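PDB 4OIY: ADP-ribosylation factor guanine nucleotide-exchange factor SEC7 from Saccharomyces cerevisiae, which activates the small GTPase ARF1 at the trans-Golgi network as its guanine nucleotide-exchange factor, promoting vesicle budding and traffic through the Golgi. Local coordinates for residues R100-G105 against D109-K114; L140-T145 against N154-Q159. All blocks are in the same frame, centred on the assembly; numbering follows the deposited sequence.

Contact 1: R100-G105 against D109-K114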
loop_
_atom_site.group_PDB
_atom_site.type_symbol
_atom_site.label_atom_id
_atom_site.label_comp_id
_atom_site.label_asym_id
_atom_site.label_seq_id
_atom_site.Cartn_x
_atom_site.Cartn_y
_atom_site.Cartn_z
ATOM N N ARG A 100 1.915 -0.018 -6.643
ATOM C CA ARG A 100 1.280 -1.244 -7.125
ATOM C C ARG A 100 1.792 -2.458 -6.371
ATOM O O ARG A 100 2.994 -2.710 -6.335
ATOM C CB ARG A 100 1.560 -1.443 -8.613
ATOM C CG ARG A 100 0.790 -2.604 -9.221
ATOM C CD ARG A 100 1.093 -2.786 -10.696
ATOM N NE ARG A 100 2.305 -3.563 -10.935
ATOM C CZ ARG A 100 2.716 -3.979 -12.133
ATOM N NH1 ARG A 100 2.027 -3.681 -13.227
ATOM N NH2 ARG A 100 3.831 -4.687 -12.233
ATOM N N LEU A 101 0.878 -3.217 -5.763
ATOM C CA LEU A 101 1.252 -4.459 -5.105
ATOM C C LEU A 101 1.925 -5.391 -6.105
ATOM O O LEU A 101 1.442 -5.513 -7.233
ATOM C CB LEU A 101 0.030 -5.169 -4.503
ATOM C CG LEU A 101 -0.477 -4.661 -3.148
ATOM C CD1 LEU A 101 -1.846 -5.246 -2.873
ATOM C CD2 LEU A 101 0.477 -5.004 -2.019
ATOM N N PRO A 102 3.040 -6.031 -5.697
ATOM C CA PRO A 102 3.661 -7.073 -6.519
ATOM C C PRO A 102 2.763 -8.283 -6.682
ATOM O O PRO A 102 1.684 -8.366 -6.074
ATOM C CB PRO A 102 4.895 -7.482 -5.718
ATOM C CG PRO A 102 5.181 -6.342 -4.816
ATOM C CD PRO A 102 3.854 -5.718 -4.510
ATOM N N GLY A 103 3.245 -9.231 -7.473
ATOM C CA GLY A 103 2.473 -10.395 -7.842
ATOM C C GLY A 103 2.476 -11.508 -6.823
ATOM O O GLY A 103 1.426 -12.077 -6.539
ATOM N N GLU A 104 3.636 -11.844 -6.277
ATOM C CA GLU A 104 3.709 -13.053 -5.458
ATOM C C GLU A 104 3.127 -12.821 -4.076
ATOM O O GLU A 104 3.282 -11.750 -3.475
ATOM C CB GLU A 104 5.115 -13.653 -5.405
ATOM C CG GLU A 104 6.080 -13.059 -4.417
ATOM C CD GLU A 104 7.497 -13.542 -4.666
ATOM O OE1 GLU A 104 8.221 -13.811 -3.686
ATOM O OE2 GLU A 104 7.880 -13.674 -5.845
ATOM N N GLY A 105 2.421 -13.837 -3.606
ATOM C CA GLY A 105 1.684 -13.746 -2.371
ATOM C C GLY A 105 2.535 -13.425 -1.168
ATOM O O GLY A 105 2.104 -12.683 -0.280
ATOM N N ASP A 109 1.869 -10.336 1.373
ATOM C CA ASP A 109 1.665 -10.568 2.796
ATOM C C ASP A 109 2.541 -9.646 3.657
ATOM O O ASP A 109 2.108 -9.188 4.713
ATOM C CB ASP A 109 1.925 -12.036 3.157
ATOM C CG ASP A 109 0.886 -13.009 2.563
ATOM O OD1 ASP A 109 -0.194 -12.590 2.100
ATOM O OD2 ASP A 109 1.178 -14.230 2.542
ATOM N N ARG A 110 3.771 -9.394 3.218
ATOM C CA ARG A 110 4.661 -8.463 3.928
ATOM C C ARG A 110 4.059 -7.056 3.994
ATOM O O ARG A 110 4.029 -6.435 5.070
ATOM C CB ARG A 110 6.049 -8.419 3.275
ATOM C CG ARG A 110 6.852 -9.705 3.406
ATOM C CD ARG A 110 8.345 -9.435 3.239
ATOM N NE ARG A 110 8.761 -9.156 1.866
ATOM C CZ ARG A 110 9.023 -10.091 0.955
ATOM N NH1 ARG A 110 9.400 -9.739 -0.261
ATOM N NH2 ARG A 110 8.898 -11.384 1.250
ATOM N N PHE A 111 3.586 -6.548 2.857
ATOM C CA PHE A 111 2.925 -5.237 2.817
ATOM C C PHE A 111 1.712 -5.196 3.739
ATOM O O PHE A 111 1.540 -4.246 4.515
ATOM C CB PHE A 111 2.451 -4.892 1.407
ATOM C CG PHE A 111 3.544 -4.498 0.462
ATOM C CD1 PHE A 111 3.981 -3.187 0.397
ATOM C CD2 PHE A 111 4.105 -5.431 -0.390
ATOM C CE1 PHE A 111 4.964 -2.816 -0.493
ATOM C CE2 PHE A 111 5.091 -5.064 -1.291
ATOM C CZ PHE A 111 5.527 -3.755 -1.331
ATOM N N MET A 112 0.852 -6.207 3.638
ATOM C CA MET A 112 -0.433 -6.153 4.311
ATOM C C MET A 112 -0.289 -6.368 5.804
ATOM O O MET A 112 -1.057 -5.796 6.579
ATOM C CB MET A 112 -1.427 -7.123 3.663
ATOM C CG MET A 112 -1.613 -6.854 2.161
ATOM S SD MET A 112 -1.809 -5.107 1.707
ATOM C CE MET A 112 -3.284 -4.806 2.643
ATOM N N LEU A 113 0.705 -7.157 6.222
ATOM C CA LEU A 113 0.964 -7.311 7.658
ATOM C C LEU A 113 1.479 -6.013 8.266
ATOM O O LEU A 113 1.039 -5.623 9.350
ATOM C CB LEU A 113 1.917 -8.471 7.964
ATOM C CG LEU A 113 2.211 -8.676 9.458
ATOM C CD1 LEU A 113 0.944 -8.939 10.261
ATOM C CD2 LEU A 113 3.221 -9.804 9.620
ATOM N N LYS A 114 2.389 -5.334 7.572
ATOM C CA LYS A 114 2.906 -4.062 8.067
ATOM C C LYS A 114 1.814 -2.994 8.077
ATOM O O LYS A 114 1.714 -2.216 9.025
ATOM C CB LYS A 114 4.092 -3.593 7.235
ATOM C CG LYS A 114 4.711 -2.290 7.706
ATOM C CD LYS A 114 5.313 -2.358 9.103
ATOM C CE LYS A 114 5.885 -0.999 9.483
ATOM N NZ LYS A 114 6.343 -0.906 10.892
HETATM O O HOH W 1 9.998 -12.132 -1.971
#
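Leu101 and Phe111 both hold CG anti to their own carbonyl carbon (chi1 -81° and -74°), and these torsions bring a leucine methyl and a phenyl ring together behind the FRLPGE loop, motif 1 of the Sec7 domain, the loop that carries the glutamic finger in this family. The loop runs into helix 105-122, and Phe111, on the second turn, directs its CB back toward the loop. The two side chains slide past each other in opposite directions, placing Leu101 CD2 4.0 Å from Phe111 CB and obliquely to the ring. The branched leucine end lets this one methyl touch both Phe111 and, more loosely, Met112, with Leu101 CD2 4.4 Å from Met112 SD. Pro102 comes from the opposite direction: its CD lies 3.5 Å from Phe111 CE2 with CG also near, and the ring, tied back to the backbone N, offers the phenyl a rigid apolar surface without a long side chain. Phe111 stacks on Phe99 as well and touches Met74 and Leu63 of two other helices. With an alanine here, Pro102 CD and Leu101 CD2 would probably lose the wall they pack on, leaving a gap behind the loop and Phe99 without its stacking partner. At the helix start, Glu104 takes the N-cap position, and Gly105 supplies the first-turn acceptor: Asp109 N donates to Gly105 O at 2.9 Å, with a fairly straight N-H...O angle of 160°. Asp109 turns OD1 to Tyr138 OH in a weak bond. Glu104 OE1 and Arg110 NH1, 5.4 Å apart, are joined by a water, which donates to Glu104 OE1 at 3.0 Å and accepts, at the edge of the guanidinium and in its plane, from Arg110 NH1 at 3.0 Å.

Contact 2: L140-T145 against N154-Q159; sequences LIMLNT and NKMSLQ
Helix 130-148 bears the sequence LNTDLH, part of motif 2 of the Sec7 domain, which with motif 1 belongs to the ARF-binding surface in this family; here Met142 and Leu143 of that helix receive Met156, from the connection leading into helix 158-164. The contact is wholly apolar, with no hydrogen bond across it, and Met156 contributes just over half of the buried surface. Its side chain leaves the backbone toward the helix, CG anti to the backbone N (chi1 -171°), and stays extended until a bend at chi3 (-64°) turns the terminal methyl onto Met142. There Met156 CE packs against the Met142 chain, 3.6 Å from both Met142 CG and Met142 CE, which lie on the same side of it, the two methionines crossing at about a right angle. An unbranched chain suits this place, since its extended first part spans the distance from loop to helix and its bent end sets the methyl on Met142. Leu143 meets the middle of the same chain, likewise at about a right angle, and lies on Phe161 and Phe183 of the two helices that follow. Beyond Met156, Ser157 is the N-cap of helix 158-164: its short side chain places OG as acceptor for Glu160 N, so that the helix begins right after the Met156 contact. At the leucine end of the contact, one methyl, Leu143 CD1, sits 3.9 Å from Met156 SD and 4.0 Å from Met156 CB.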
loop_
_atom_site.group_PDB
_atom_site.type_symbol
_atom_site.label_atom_id
_atom_site.label_comp_id
_atom_site.label_asym_id
_atom_site.label_seq_id
_atom_site.Cartn_x
_atom_site.Cartn_y
_atom_site.Cartn_z
ATOM N N LEU A 140 -11.343 -6.888 1.864
ATOM C CA LEU A 140 -11.685 -5.591 1.303
ATOM C C LEU A 140 -11.105 -5.429 -0.092
ATOM O O LEU A 140 -11.762 -4.873 -0.963
ATOM C CB LEU A 140 -11.211 -4.455 2.212
ATOM C CG LEU A 140 -11.972 -4.330 3.536
ATOM C CD1 LEU A 140 -11.245 -3.424 4.512
ATOM C CD2 LEU A 140 -13.393 -3.843 3.290
ATOM N N ILE A 141 -9.883 -5.911 -0.312
ATOM C CA ILE A 141 -9.285 -5.866 -1.652
ATOM C C ILE A 141 -10.110 -6.705 -2.626
ATOM O O ILE A 141 -10.378 -6.284 -3.759
ATOM C CB ILE A 141 -7.819 -6.351 -1.633
ATOM C CG1 ILE A 141 -6.929 -5.310 -0.944
ATOM C CG2 ILE A 141 -7.311 -6.605 -3.054
ATOM C CD1 ILE A 141 -5.568 -5.831 -0.555
ATOM N N MET A 142 -10.533 -7.882 -2.186
ATOM C CA MET A 142 -11.345 -8.761 -3.041
ATOM C C MET A 142 -12.706 -8.147 -3.348
ATOM O O MET A 142 -13.194 -8.234 -4.466
ATOM C CB MET A 142 -11.542 -10.124 -2.390
ATOM C CG MET A 142 -12.389 -11.054 -3.236
ATOM S SD MET A 142 -12.407 -12.739 -2.630
ATOM C CE MET A 142 -13.158 -12.639 -1.025
ATOM N N LEU A 143 -13.317 -7.531 -2.342
ATOM C CA LEU A 143 -14.607 -6.875 -2.521
ATOM C C LEU A 143 -14.458 -5.763 -3.538
ATOM O O LEU A 143 -15.289 -5.616 -4.434
ATOM C CB LEU A 143 -15.104 -6.299 -1.190
ATOM C CG LEU A 143 -16.382 -5.465 -1.281
ATOM C CD1 LEU A 143 -17.575 -6.304 -1.712
ATOM C CD2 LEU A 143 -16.664 -4.775 0.035
ATOM N N ASN A 144 -13.385 -4.990 -3.400
ATOM C CA ASN A 144 -13.123 -3.867 -4.296
ATOM C C ASN A 144 -13.028 -4.328 -5.741
ATOM O O ASN A 144 -13.625 -3.729 -6.632
ATOM C CB ASN A 144 -11.818 -3.171 -3.902
ATOM C CG ASN A 144 -11.585 -1.905 -4.690
ATOM O OD1 ASN A 144 -12.363 -0.955 -4.597
ATOM N ND2 ASN A 144 -10.514 -1.879 -5.472
ATOM N N THR A 145 -12.280 -5.403 -5.955
ATOM C CA THR A 145 -12.153 -6.008 -7.278
ATOM C C THR A 145 -13.507 -6.488 -7.800
ATOM O O THR A 145 -13.896 -6.152 -8.919
ATOM C CB THR A 145 -11.159 -7.179 -7.241
ATOM O OG1 THR A 145 -9.848 -6.681 -6.941
ATOM C CG2 THR A 145 -11.111 -7.902 -8.574
ATOM N N ASN A 154 -19.244 -12.304 -10.853
ATOM C CA ASN A 154 -20.335 -11.396 -10.527
ATOM C C ASN A 154 -19.986 -10.534 -9.315
ATOM O O ASN A 154 -19.111 -10.880 -8.515
ATOM C CB ASN A 154 -21.625 -12.170 -10.231
ATOM C CG ASN A 154 -22.308 -12.686 -11.488
ATOM O OD1 ASN A 154 -22.844 -11.912 -12.292
ATOM N ND2 ASN A 154 -22.318 -14.001 -11.653
ATOM N N LYS A 155 -20.686 -9.418 -9.178
ATOM C CA LYS A 155 -20.536 -8.564 -8.005
ATOM C C LYS A 155 -20.775 -9.357 -6.729
ATOM O O LYS A 155 -21.719 -10.139 -6.637
ATOM C CB LYS A 155 -21.500 -7.380 -8.068
ATOM C CG LYS A 155 -21.050 -6.324 -9.058
ATOM C CD LYS A 155 -21.977 -5.121 -9.099
ATOM C CE LYS A 155 -21.278 -3.941 -9.750
ATOM N NZ LYS A 155 -22.166 -2.774 -9.998
ATOM N N MET A 156 -19.903 -9.144 -5.749
ATOM C CA MET A 156 -20.029 -9.761 -4.437
ATOM C C MET A 156 -21.148 -9.074 -3.662
ATOM O O MET A 156 -21.188 -7.850 -3.581
ATOM C CB MET A 156 -18.718 -9.630 -3.664
ATOM C CG MET A 156 -18.693 -10.424 -2.368
ATOM S SD MET A 156 -17.180 -10.178 -1.418
ATOM C CE MET A 156 -15.956 -10.848 -2.536
ATOM N N SER A 157 -22.049 -9.863 -3.087
ATOM C CA SER A 157 -23.143 -9.318 -2.293
ATOM C C SER A 157 -22.645 -8.999 -0.900
ATOM O O SER A 157 -21.638 -9.549 -0.448
ATOM C CB SER A 157 -24.308 -10.310 -2.193
ATOM O OG SER A 157 -23.915 -11.492 -1.514
ATOM N N LEU A 158 -23.358 -8.117 -0.217
ATOM C CA LEU A 158 -23.063 -7.855 1.186
ATOM C C LEU A 158 -23.100 -9.145 2.004
ATOM O O LEU A 158 -22.218 -9.377 2.820
ATOM C CB LEU A 158 -24.032 -6.821 1.762
ATOM C CG LEU A 158 -23.966 -6.585 3.273
ATOM C CD1 LEU A 158 -22.612 -6.043 3.689
ATOM C CD2 LEU A 158 -25.062 -5.634 3.706
ATOM N N GLN A 159 -24.100 -9.994 1.783
ATOM C CA GLN A 159 -24.168 -11.262 2.505
ATOM C C GLN A 159 -22.874 -12.066 2.364
ATOM O O GLN A 159 -22.344 -12.578 3.352
ATOM C CB GLN A 159 -25.380 -12.096 2.058
ATOM C CG GLN A 159 -25.473 -13.458 2.748
ATOM C CD GLN A 159 -25.589 -13.368 4.261
ATOM O OE1 GLN A 159 -26.080 -12.382 4.795
ATOM N NE2 GLN A 159 -25.134 -14.405 4.954
#

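In the fold
Both contacts lie in the C-terminal part of this all-helical Sec7 domain, their centres 19 Å apart, and follow each other in series: contact 1 closes within helix 105-122 before contact 2 opens on helix 130-148. These two helices are consecutive in the chain and touch, and segments of the two contacts meet there, Met112 CE lying 4.1 Å from Ile141 CD1. Helix 88-96 touches a segment of each, Leu92 meeting Met112 and Leu140. Contact 1 packs the motif 1 loop on its helix, whereas contact 2 joins the motif 2 helix to the next connection, an arrangement consistent with a shared scaffold for the ARF-binding surface.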